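Trehalose-6-phosphate phosphatase (Neosartorya fumigata, PDB 5DXL) belongs to the trehalose-phosphatase family of the HAD superfamily and pairs a Rossmann-like core domain with a smaller domain built on an antiparallel sheet. Local coordinates at residues K10-A18 / A208-G216; L215-R226 / V241-A252. All blocks are in the same frame, centred on the assembly; numbering follows the deposited sequence.

Contact 1 (K10-A18 / A208-G216); sequences KLLKQYRKA and APEFVLCLG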
loop_
_atom_site.group_PDB
_atom_site.type_symbol
_atom_site.label_atom_id
_atom_site.label_comp_id
_atom_site.label_asym_id
_atom_site.label_seq_id
_atom_site.Cartn_x
_atom_site.Cartn_y
_atom_site.Cartn_z
ATOM N N LYS A 10 1.920 7.326 23.961
ATOM C CA LYS A 10 3.141 7.672 23.240
ATOM C C LYS A 10 2.824 8.271 21.874
ATOM O O LYS A 10 3.476 9.216 21.430
ATOM C CB LYS A 10 4.042 6.454 23.052
ATOM C CG LYS A 10 4.821 6.062 24.293
ATOM C CD LYS A 10 5.811 4.955 23.962
ATOM C CE LYS A 10 6.642 4.568 25.181
ATOM N NZ LYS A 10 7.458 3.347 24.909
ATOM N N LEU A 11 1.833 7.693 21.204
ATOM C CA LEU A 11 1.422 8.173 19.891
ATOM C C LEU A 11 0.943 9.616 19.961
ATOM O O LEU A 11 1.362 10.460 19.163
ATOM C CB LEU A 11 0.308 7.285 19.328
ATOM C CG LEU A 11 -0.114 7.584 17.888
ATOM C CD1 LEU A 11 0.908 7.027 16.904
ATOM C CD2 LEU A 11 -1.504 7.041 17.608
ATOM N N LEU A 12 0.049 9.879 20.908
ATOM C CA LEU A 12 -0.544 11.203 21.045
ATOM C C LEU A 12 0.530 12.234 21.397
ATOM O O LEU A 12 0.534 13.348 20.869
ATOM C CB LEU A 12 -1.640 11.181 22.108
ATOM C CG LEU A 12 -2.327 12.520 22.356
ATOM C CD1 LEU A 12 -3.002 12.994 21.076
ATOM C CD2 LEU A 12 -3.318 12.408 23.508
ATOM N N LYS A 13 1.453 11.854 22.273
ATOM C CA LYS A 13 2.524 12.760 22.673
ATOM C C LYS A 13 3.392 13.175 21.480
ATOM O O LYS A 13 3.697 14.359 21.306
ATOM C CB LYS A 13 3.389 12.119 23.760
ATOM C CG LYS A 13 4.444 13.051 24.337
ATOM C CD LYS A 13 5.341 12.329 25.340
ATOM C CE LYS A 13 6.381 13.279 25.911
ATOM N NZ LYS A 13 7.410 12.573 26.715
ATOM N N GLN A 14 3.776 12.220 20.640
ATOM C CA GLN A 14 4.610 12.571 19.499
ATOM C C GLN A 14 3.803 13.330 18.438
ATOM O O GLN A 14 4.335 14.202 17.764
ATOM C CB GLN A 14 5.267 11.324 18.899
ATOM C CG GLN A 14 6.328 11.623 17.854
ATOM C CD GLN A 14 7.442 12.543 18.373
ATOM O OE1 GLN A 14 7.720 12.592 19.576
ATOM N NE2 GLN A 14 8.081 13.269 17.462
ATOM N N TYR A 15 2.520 13.002 18.303
ATOM C CA TYR A 15 1.626 13.726 17.387
ATOM C C TYR A 15 1.587 15.210 17.729
ATOM O O TYR A 15 1.739 16.066 16.855
ATOM C CB TYR A 15 0.212 13.142 17.443
ATOM C CG TYR A 15 -0.794 13.782 16.495
ATOM C CD1 TYR A 15 -0.773 13.512 15.134
ATOM C CD2 TYR A 15 -1.784 14.624 16.975
ATOM C CE1 TYR A 15 -1.707 14.079 14.271
ATOM C CE2 TYR A 15 -2.717 15.197 16.119
ATOM C CZ TYR A 15 -2.671 14.914 14.768
ATOM O OH TYR A 15 -3.600 15.492 13.922
ATOM N N ARG A 16 1.389 15.502 19.008
ATOM C CA ARG A 16 1.329 16.899 19.470
ATOM C C ARG A 16 2.643 17.646 19.256
ATOM O O ARG A 16 2.655 18.834 18.937
ATOM C CB ARG A 16 0.954 16.949 20.944
ATOM C CG ARG A 16 -0.494 16.655 21.219
ATOM C CD ARG A 16 -0.783 16.811 22.712
ATOM N NE ARG A 16 -2.207 16.702 22.995
ATOM C CZ ARG A 16 -2.719 16.060 24.037
ATOM N NH1 ARG A 16 -1.920 15.464 24.916
ATOM N NH2 ARG A 16 -4.035 16.012 24.196
ATOM N N LYS A 17 3.749 16.942 19.438
ATOM C CA LYS A 17 5.078 17.528 19.342
ATOM C C LYS A 17 5.470 17.819 17.889
ATOM O O LYS A 17 6.167 18.791 17.592
ATOM C CB LYS A 17 6.086 16.581 19.995
ATOM C CG LYS A 17 7.490 17.110 20.176
ATOM C CD LYS A 17 8.303 16.105 20.988
ATOM C CE LYS A 17 9.750 16.532 21.138
ATOM N NZ LYS A 17 9.869 17.824 21.868
ATOM N N ALA A 18 5.000 16.975 16.980
ATOM C CA ALA A 18 5.417 17.040 15.589
ATOM C C ALA A 18 4.819 18.214 14.833
ATOM O O ALA A 18 3.619 18.466 14.906
ATOM C CB ALA A 18 5.054 15.734 14.881
ATOM N N ALA A 208 12.149 16.599 7.606
ATOM C CA ALA A 208 11.445 15.322 7.653
ATOM C C ALA A 208 10.240 15.400 8.584
ATOM O O ALA A 208 10.217 16.217 9.502
ATOM C CB ALA A 208 12.394 14.216 8.100
ATOM N N PRO A 209 9.221 14.554 8.352
ATOM C CA PRO A 209 8.126 14.573 9.320
ATOM C C PRO A 209 8.600 14.025 10.653
ATOM O O PRO A 209 9.392 13.087 10.663
ATOM C CB PRO A 209 7.067 13.662 8.680
ATOM C CG PRO A 209 7.828 12.771 7.780
ATOM C CD PRO A 209 8.994 13.586 7.267
ATOM N N GLU A 210 8.143 14.611 11.750
ATOM C CA GLU A 210 8.501 14.142 13.084
ATOM C C GLU A 210 7.495 13.119 13.590
ATOM O O GLU A 210 7.575 12.667 14.725
ATOM C CB GLU A 210 8.576 15.308 14.071
ATOM C CG GLU A 210 9.700 16.297 13.819
ATOM C CD GLU A 210 9.464 17.600 14.560
ATOM O OE1 GLU A 210 8.740 18.464 14.021
ATOM O OE2 GLU A 210 9.976 17.746 15.691
ATOM N N PHE A 211 6.532 12.771 12.741
ATOM C CA PHE A 211 5.518 11.789 13.116
ATOM C C PHE A 211 5.097 11.046 11.861
ATOM O O PHE A 211 4.687 11.662 10.880
ATOM C CB PHE A 211 4.323 12.476 13.781
ATOM C CG PHE A 211 3.184 11.551 14.142
ATOM C CD1 PHE A 211 3.042 11.066 15.432
ATOM C CD2 PHE A 211 2.229 11.202 13.188
ATOM C CE1 PHE A 211 1.978 10.239 15.773
ATOM C CE2 PHE A 211 1.161 10.374 13.523
ATOM C CZ PHE A 211 1.031 9.899 14.807
ATOM N N VAL A 212 5.208 9.722 11.895
ATOM C CA VAL A 212 4.726 8.874 10.805
ATOM C C VAL A 212 3.874 7.772 11.403
ATOM O O VAL A 212 4.326 7.059 12.294
ATOM C CB VAL A 212 5.871 8.237 9.993
ATOM C CG1 VAL A 212 5.309 7.389 8.867
ATOM C CG2 VAL A 212 6.800 9.317 9.448
ATOM N N LEU A 213 2.631 7.662 10.948
ATOM C CA LEU A 213 1.775 6.542 11.338
ATOM C C LEU A 213 1.406 5.766 10.097
ATOM O O LEU A 213 0.812 6.314 9.160
ATOM C CB LEU A 213 0.516 7.029 12.051
ATOM C CG LEU A 213 -0.522 5.948 12.411
ATOM C CD1 LEU A 213 0.037 4.894 13.369
ATOM C CD2 LEU A 213 -1.745 6.602 13.045
ATOM N N CYS A 214 1.766 4.490 10.088
ATOM C CA CYS A 214 1.567 3.646 8.926
ATOM C C CYS A 214 0.805 2.411 9.353
ATOM O O CYS A 214 1.268 1.678 10.222
ATOM C CB CYS A 214 2.914 3.279 8.315
ATOM S SG CYS A 214 2.861 2.120 6.927
ATOM N N LEU A 215 -0.362 2.204 8.748
ATOM C CA LEU A 215 -1.297 1.157 9.171
ATOM C C LEU A 215 -1.695 0.242 8.025
ATOM O O LEU A 215 -2.031 0.706 6.931
ATOM C CB LEU A 215 -2.561 1.791 9.766
ATOM C CG LEU A 215 -2.418 2.316 11.201
ATOM C CD1 LEU A 215 -3.338 3.512 11.436
ATOM C CD2 LEU A 215 -2.782 1.188 12.151
ATOM N N GLY A 216 -1.693 -1.061 8.292
ATOM C CA GLY A 216 -2.080 -2.031 7.279
ATOM C C GLY A 216 -2.266 -3.403 7.895
ATOM O O GLY A 216 -1.651 -3.719 8.916
HETATM O O HOH W 1 10.114 15.361 17.560
#

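Contact 2 (L215-R226 / V241-A252); sequences LGDDFTDEDMFR and VTVGASSKQTEA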
loop_
_atom_site.group_PDB
_atom_site.type_symbol
_atom_site.label_atom_id
_atom_site.label_comp_id
_atom_site.label_asym_id
_atom_site.label_seq_id
_atom_site.Cartn_x
_atom_site.Cartn_y
_atom_site.Cartn_z
ATOM N N LEU A 215 -0.362 2.204 8.748
ATOM C CA LEU A 215 -1.297 1.157 9.171
ATOM C C LEU A 215 -1.695 0.242 8.025
ATOM O O LEU A 215 -2.031 0.706 6.931
ATOM C CB LEU A 215 -2.561 1.791 9.766
ATOM C CG LEU A 215 -2.418 2.316 11.201
ATOM C CD1 LEU A 215 -3.338 3.512 11.436
ATOM C CD2 LEU A 215 -2.782 1.188 12.151
ATOM N N GLY A 216 -1.693 -1.061 8.292
ATOM C CA GLY A 216 -2.080 -2.031 7.279
ATOM C C GLY A 216 -2.266 -3.403 7.895
ATOM O O GLY A 216 -1.651 -3.719 8.916
ATOM N N ASP A 217 -3.100 -4.225 7.261
ATOM C CA ASP A 217 -3.441 -5.531 7.823
ATOM C C ASP A 217 -2.838 -6.716 7.093
ATOM O O ASP A 217 -2.818 -7.818 7.632
ATOM C CB ASP A 217 -4.957 -5.717 7.826
ATOM C CG ASP A 217 -5.528 -5.787 6.425
ATOM O OD1 ASP A 217 -5.224 -4.881 5.629
ATOM O OD2 ASP A 217 -6.286 -6.735 6.126
ATOM N N ASP A 218 -2.375 -6.515 5.867
ATOM C CA ASP A 218 -2.075 -7.685 5.038
ATOM C C ASP A 218 -0.603 -7.853 4.672
ATOM O O ASP A 218 0.260 -7.102 5.121
ATOM C CB ASP A 218 -2.963 -7.672 3.776
ATOM C CG ASP A 218 -2.605 -6.575 2.759
ATOM O OD1 ASP A 218 -1.483 -6.030 2.741
ATOM O OD2 ASP A 218 -3.484 -6.273 1.926
ATOM N N PHE A 219 -0.339 -8.872 3.860
ATOM C CA PHE A 219 1.017 -9.247 3.484
ATOM C C PHE A 219 1.700 -8.141 2.684
ATOM O O PHE A 219 2.887 -7.887 2.871
ATOM C CB PHE A 219 0.981 -10.562 2.685
ATOM C CG PHE A 219 2.334 -11.087 2.293
ATOM C CD1 PHE A 219 3.077 -11.854 3.174
ATOM C CD2 PHE A 219 2.850 -10.837 1.029
ATOM C CE1 PHE A 219 4.321 -12.352 2.810
ATOM C CE2 PHE A 219 4.096 -11.330 0.660
ATOM C CZ PHE A 219 4.829 -12.088 1.553
ATOM N N THR A 220 0.947 -7.472 1.816
ATOM C CA THR A 220 1.493 -6.388 1.007
ATOM C C THR A 220 1.834 -5.169 1.866
ATOM O O THR A 220 2.777 -4.430 1.575
ATOM C CB THR A 220 0.516 -5.961 -0.128
ATOM O OG1 THR A 220 -0.392 -4.948 0.333
ATOM C CG2 THR A 220 -0.268 -7.158 -0.634
ATOM N N ASP A 221 1.063 -4.958 2.927
ATOM C CA ASP A 221 1.305 -3.839 3.817
ATOM C C ASP A 221 2.604 -3.993 4.597
ATOM O O ASP A 221 3.194 -3.000 5.019
ATOM C CB ASP A 221 0.128 -3.681 4.776
ATOM C CG ASP A 221 -1.118 -3.218 4.071
ATOM O OD1 ASP A 221 -0.990 -2.472 3.079
ATOM O OD2 ASP A 221 -2.218 -3.591 4.521
ATOM N N GLU A 222 3.038 -5.233 4.781
ATOM C CA GLU A 222 4.319 -5.519 5.424
ATOM C C GLU A 222 5.472 -4.783 4.741
ATOM O O GLU A 222 6.431 -4.377 5.393
ATOM C CB GLU A 222 4.580 -7.030 5.440
ATOM C CG GLU A 222 3.627 -7.794 6.357
ATOM C CD GLU A 222 3.901 -7.518 7.828
ATOM O OE1 GLU A 222 5.088 -7.488 8.216
ATOM O OE2 GLU A 222 2.933 -7.317 8.590
ATOM N N ASP A 223 5.363 -4.576 3.432
ATOM C CA ASP A 223 6.442 -3.915 2.700
ATOM C C ASP A 223 6.541 -2.430 3.071
ATOM O O ASP A 223 7.627 -1.849 3.027
ATOM C CB ASP A 223 6.253 -4.097 1.187
ATOM C CG ASP A 223 6.577 -5.523 0.721
ATOM O OD1 ASP A 223 7.467 -6.175 1.323
ATOM O OD2 ASP A 223 5.939 -5.990 -0.249
HETATM N N MSE A 224 5.419 -1.813 3.457
HETATM C CA MSE A 224 5.449 -0.441 3.972
HETATM C C MSE A 224 6.253 -0.391 5.267
HETATM O O MSE A 224 7.067 0.516 5.456
HETATM C CB MSE A 224 4.037 0.102 4.222
HETATM C CG MSE A 224 3.197 0.204 2.964
HETATM SE SE MSE A 224 1.622 1.331 3.205
HETATM C CE MSE A 224 0.633 0.205 4.477
ATOM N N PHE A 225 6.007 -1.354 6.154
ATOM C CA PHE A 225 6.698 -1.385 7.446
ATOM C C PHE A 225 8.197 -1.592 7.228
ATOM O O PHE A 225 9.021 -0.942 7.874
ATOM C CB PHE A 225 6.155 -2.491 8.360
ATOM C CG PHE A 225 4.654 -2.500 8.511
ATOM C CD1 PHE A 225 3.918 -1.321 8.546
ATOM C CD2 PHE A 225 3.978 -3.711 8.622
ATOM C CE1 PHE A 225 2.527 -1.348 8.684
ATOM C CE2 PHE A 225 2.595 -3.752 8.758
ATOM C CZ PHE A 225 1.863 -2.572 8.793
ATOM N N ARG A 226 8.532 -2.491 6.305
ATOM C CA ARG A 226 9.931 -2.723 5.928
ATOM C C ARG A 226 10.584 -1.446 5.440
ATOM O O ARG A 226 11.698 -1.112 5.839
ATOM C CB ARG A 226 10.042 -3.788 4.833
ATOM C CG ARG A 226 9.954 -5.193 5.336
ATOM C CD ARG A 226 10.348 -6.224 4.266
ATOM N NE ARG A 226 9.985 -7.554 4.736
ATOM C CZ ARG A 226 8.822 -8.144 4.475
ATOM N NH1 ARG A 226 7.922 -7.532 3.717
ATOM N NH2 ARG A 226 8.560 -9.351 4.964
ATOM N N VAL A 241 2.307 0.024 12.268
ATOM C CA VAL A 241 1.292 -0.677 13.036
ATOM C C VAL A 241 0.527 -1.641 12.152
ATOM O O VAL A 241 -0.106 -1.227 11.187
ATOM C CB VAL A 241 0.287 0.313 13.665
ATOM C CG1 VAL A 241 -0.663 -0.416 14.618
ATOM C CG2 VAL A 241 0.992 1.460 14.386
ATOM N N THR A 242 0.586 -2.931 12.466
ATOM C CA THR A 242 -0.233 -3.899 11.744
ATOM C C THR A 242 -1.601 -4.024 12.399
ATOM O O THR A 242 -1.753 -3.777 13.595
ATOM C CB THR A 242 0.436 -5.293 11.673
ATOM O OG1 THR A 242 -0.273 -6.110 10.733
ATOM C CG2 THR A 242 0.455 -5.991 13.053
ATOM N N VAL A 243 -2.601 -4.368 11.602
ATOM C CA VAL A 243 -3.918 -4.659 12.134
ATOM C C VAL A 243 -4.008 -6.181 12.255
ATOM O O VAL A 243 -3.917 -6.903 11.254
ATOM C CB VAL A 243 -5.020 -4.080 11.245
ATOM C CG1 VAL A 243 -6.399 -4.449 11.777
ATOM C CG2 VAL A 243 -4.869 -2.567 11.189
ATOM N N GLY A 244 -4.131 -6.657 13.489
ATOM C CA GLY A 244 -4.110 -8.086 13.756
ATOM C C GLY A 244 -3.753 -8.330 15.209
ATOM O O GLY A 244 -3.701 -7.392 16.018
ATOM N N ALA A 245 -3.512 -9.593 15.541
ATOM C CA ALA A 245 -3.298 -9.981 16.925
ATOM C C ALA A 245 -1.884 -9.703 17.398
ATOM O O ALA A 245 -0.954 -9.559 16.594
ATOM C CB ALA A 245 -3.625 -11.468 17.098
ATOM N N SER A 246 -1.723 -9.642 18.716
ATOM C CA SER A 246 -0.408 -9.489 19.313
ATOM C C SER A 246 0.539 -10.583 18.858
ATOM O O SER A 246 1.704 -10.316 18.620
ATOM C CB SER A 246 -0.504 -9.495 20.837
ATOM O OG SER A 246 0.787 -9.353 21.415
ATOM N N SER A 247 0.026 -11.802 18.722
ATOM C CA SER A 247 0.855 -12.946 18.355
ATOM C C SER A 247 1.241 -12.965 16.879
ATOM O O SER A 247 2.040 -13.799 16.467
ATOM C CB SER A 247 0.141 -14.252 18.714
ATOM O OG SER A 247 -1.099 -14.360 18.036
ATOM N N LYS A 248 0.680 -12.050 16.089
ATOM C CA LYS A 248 0.976 -11.994 14.656
ATOM C C LYS A 248 2.420 -11.575 14.408
ATOM O O LYS A 248 2.898 -10.569 14.936
ATOM C CB LYS A 248 0.015 -11.029 13.958
ATOM C CG LYS A 248 0.333 -10.750 12.495
ATOM C CD LYS A 248 -0.665 -9.755 11.917
ATOM C CE LYS A 248 -0.321 -9.368 10.491
ATOM N NZ LYS A 248 -1.439 -8.558 9.912
ATOM N N GLN A 249 3.125 -12.370 13.615
ATOM C CA GLN A 249 4.484 -12.049 13.233
ATOM C C GLN A 249 4.431 -10.976 12.148
ATOM O O GLN A 249 3.694 -11.113 11.170
ATOM C CB GLN A 249 5.196 -13.308 12.741
ATOM C CG GLN A 249 6.674 -13.146 12.509
ATOM C CD GLN A 249 7.342 -14.488 12.255
ATOM O OE1 GLN A 249 7.149 -15.441 13.014
ATOM N NE2 GLN A 249 8.115 -14.574 11.177
ATOM N N THR A 250 5.194 -9.909 12.342
ATOM C CA THR A 250 5.072 -8.734 11.484
ATOM C C THR A 250 6.352 -7.900 11.488
ATOM O O THR A 250 7.142 -7.946 12.438
ATOM C CB THR A 250 3.877 -7.860 11.939
ATOM O OG1 THR A 250 3.740 -6.715 11.083
ATOM C CG2 THR A 250 4.076 -7.386 13.370
ATOM N N GLU A 251 6.544 -7.138 10.417
ATOM C CA GLU A 251 7.597 -6.129 10.359
ATOM C C GLU A 251 7.229 -4.854 11.130
ATOM O O GLU A 251 8.085 -4.020 11.406
ATOM C CB GLU A 251 7.906 -5.765 8.903
ATOM C CG GLU A 251 8.455 -6.903 8.058
ATOM C CD GLU A 251 9.939 -7.138 8.280
ATOM O OE1 GLU A 251 10.631 -6.217 8.762
ATOM O OE2 GLU A 251 10.414 -8.247 7.965
ATOM N N ALA A 252 5.950 -4.707 11.466
ATOM C CA ALA A 252 5.491 -3.589 12.284
ATOM C C ALA A 252 6.043 -3.702 13.701
ATOM O O ALA A 252 6.511 -4.769 14.102
ATOM C CB ALA A 252 3.959 -3.548 12.323
HETATM O O HOH W 2 0.354 -6.743 8.038
#

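Contact 1 (K10-A18 / A208-G216)
Phe211, near the beginning of the strand that runs on to Gly216, pushes its ring against helix 8-17, and most of the apolar contact gathers round it. Its CG stands anti to the backbone N (chi1 177°), which carries the ring out to the helix, among Leu11, Gln14 and Tyr15. Leu11 crosses it at about a right angle, CD1 lying 3.6 Å from Phe211 CZ; the same methyl touches Leu213 CD1 more loosely at 4.2 Å. The small methyl of Ala18, where the chain leaves the helix, lets the backbones come close: Ala18 CB is 3.5 Å from Phe211 CB.

The aromatic pair is T-shaped. Tyr15 turns an edge to the face of Phe211, the planes 75° apart, with CD1 over the centre of that face. Tyr15 CB adds an off-centre CH-pi contact, 4.3 Å from the centroid of the Phe211 ring. The hydroxyl bonds to Asn60, outside the contact, and Arg21 makes a cation-pi contact with the same ring.

This is helix-on-sheet packing in the Rossmann-like core of a HAD protein: the N-terminal helix lies against one face of the central sheet, beside helix 259-270, whose Thr265 and Met268 also meet Leu11.

Polar bonds lie toward the end of the helix. Gln14, its chain bent at chi2, brings NE2 to Glu210 O at 2.8 Å; the bond is nearly straight (166°) and lies close to the plane of the amide. A water accepts from Gln14 NE2 at 2.9 Å and donates to Glu210 OE2 at 3.0 Å, tying the amide to the carboxylate as well. An amide suits this place because one NH2 group can give a hydrogen to Glu210 O and another to the water. The other carboxylate oxygen of Glu210 is in a salt bridge with Arg19.

Contact 2 (L215-R226 / V241-A252)
Glu222 and Phe225, about one turn apart on helix 222-229, meet the chain around Thr250 and Ala252 in the tightest part of the contact. Bent at chi2 (-70°), Glu222 presents both oxygens through their syn lone pairs: OE1 takes Glu251 N at 2.7 Å in an almost straight bond, and OE2 takes Thr250 OG1 at 2.7 Å. Thr250 OG1 in turn accepts from Ala252 N, forming an ST turn, so a hydroxyl here both gives and receives. The flat ring of Phe225 fits between Asp221 O over one face and Ala252 CB over the other, 3.9 Å from its centroid.

Lys248, fully extended, spans the loop to put NZ 2.8 Å from Asp217 O; NZ also donates to Thr242 OG1. A water joins this ammonium to Glu222 OE2 and Asp218 O.

The exposed side is looser. Arg226 passes obliquely over Glu251, a weak salt bridge joining NE to OE2 at 3.3 Å, and NH1 makes a salt bridge to Asp223 OD1, poorly angled as a hydrogen bond; Glu251 OE1 pairs with Lys229.

Strands 211-216 and 238-243 pair in parallel, Val243 N bonded to Gly216 O at 2.9 Å. Leu215 and Val241 stand side by side on the sheet face reached by helix 259-270, while helix 222-229 takes the other face in a beta-alpha-beta crossover, and strand 254-256 flanks strand 238-243.

In the fold
Strand 211-216 serves both contacts, whose centres are about 17 Å apart: contact 1 uses its beginning, contact 2 its end, and their segments overlap at Leu215 and Gly216, which touch across contact 2 but not across contact 1. Both are largely buried. Contact 1 packs a helix brought from the N-terminus onto one sheet face, so its chemistry is mainly aromatic and aliphatic, with polar bonds at one margin. Contact 2 joins parts close in sequence, pairing neighbouring strands and setting helix 222-229 against the loop after strand 238-243, and relies far more on carboxylates, hydroxyls and an ammonium group, with an ionic fringe at the surface. Leu213 CD1 and Val241 CG2, 3.7 Å apart, join the two apolar regions.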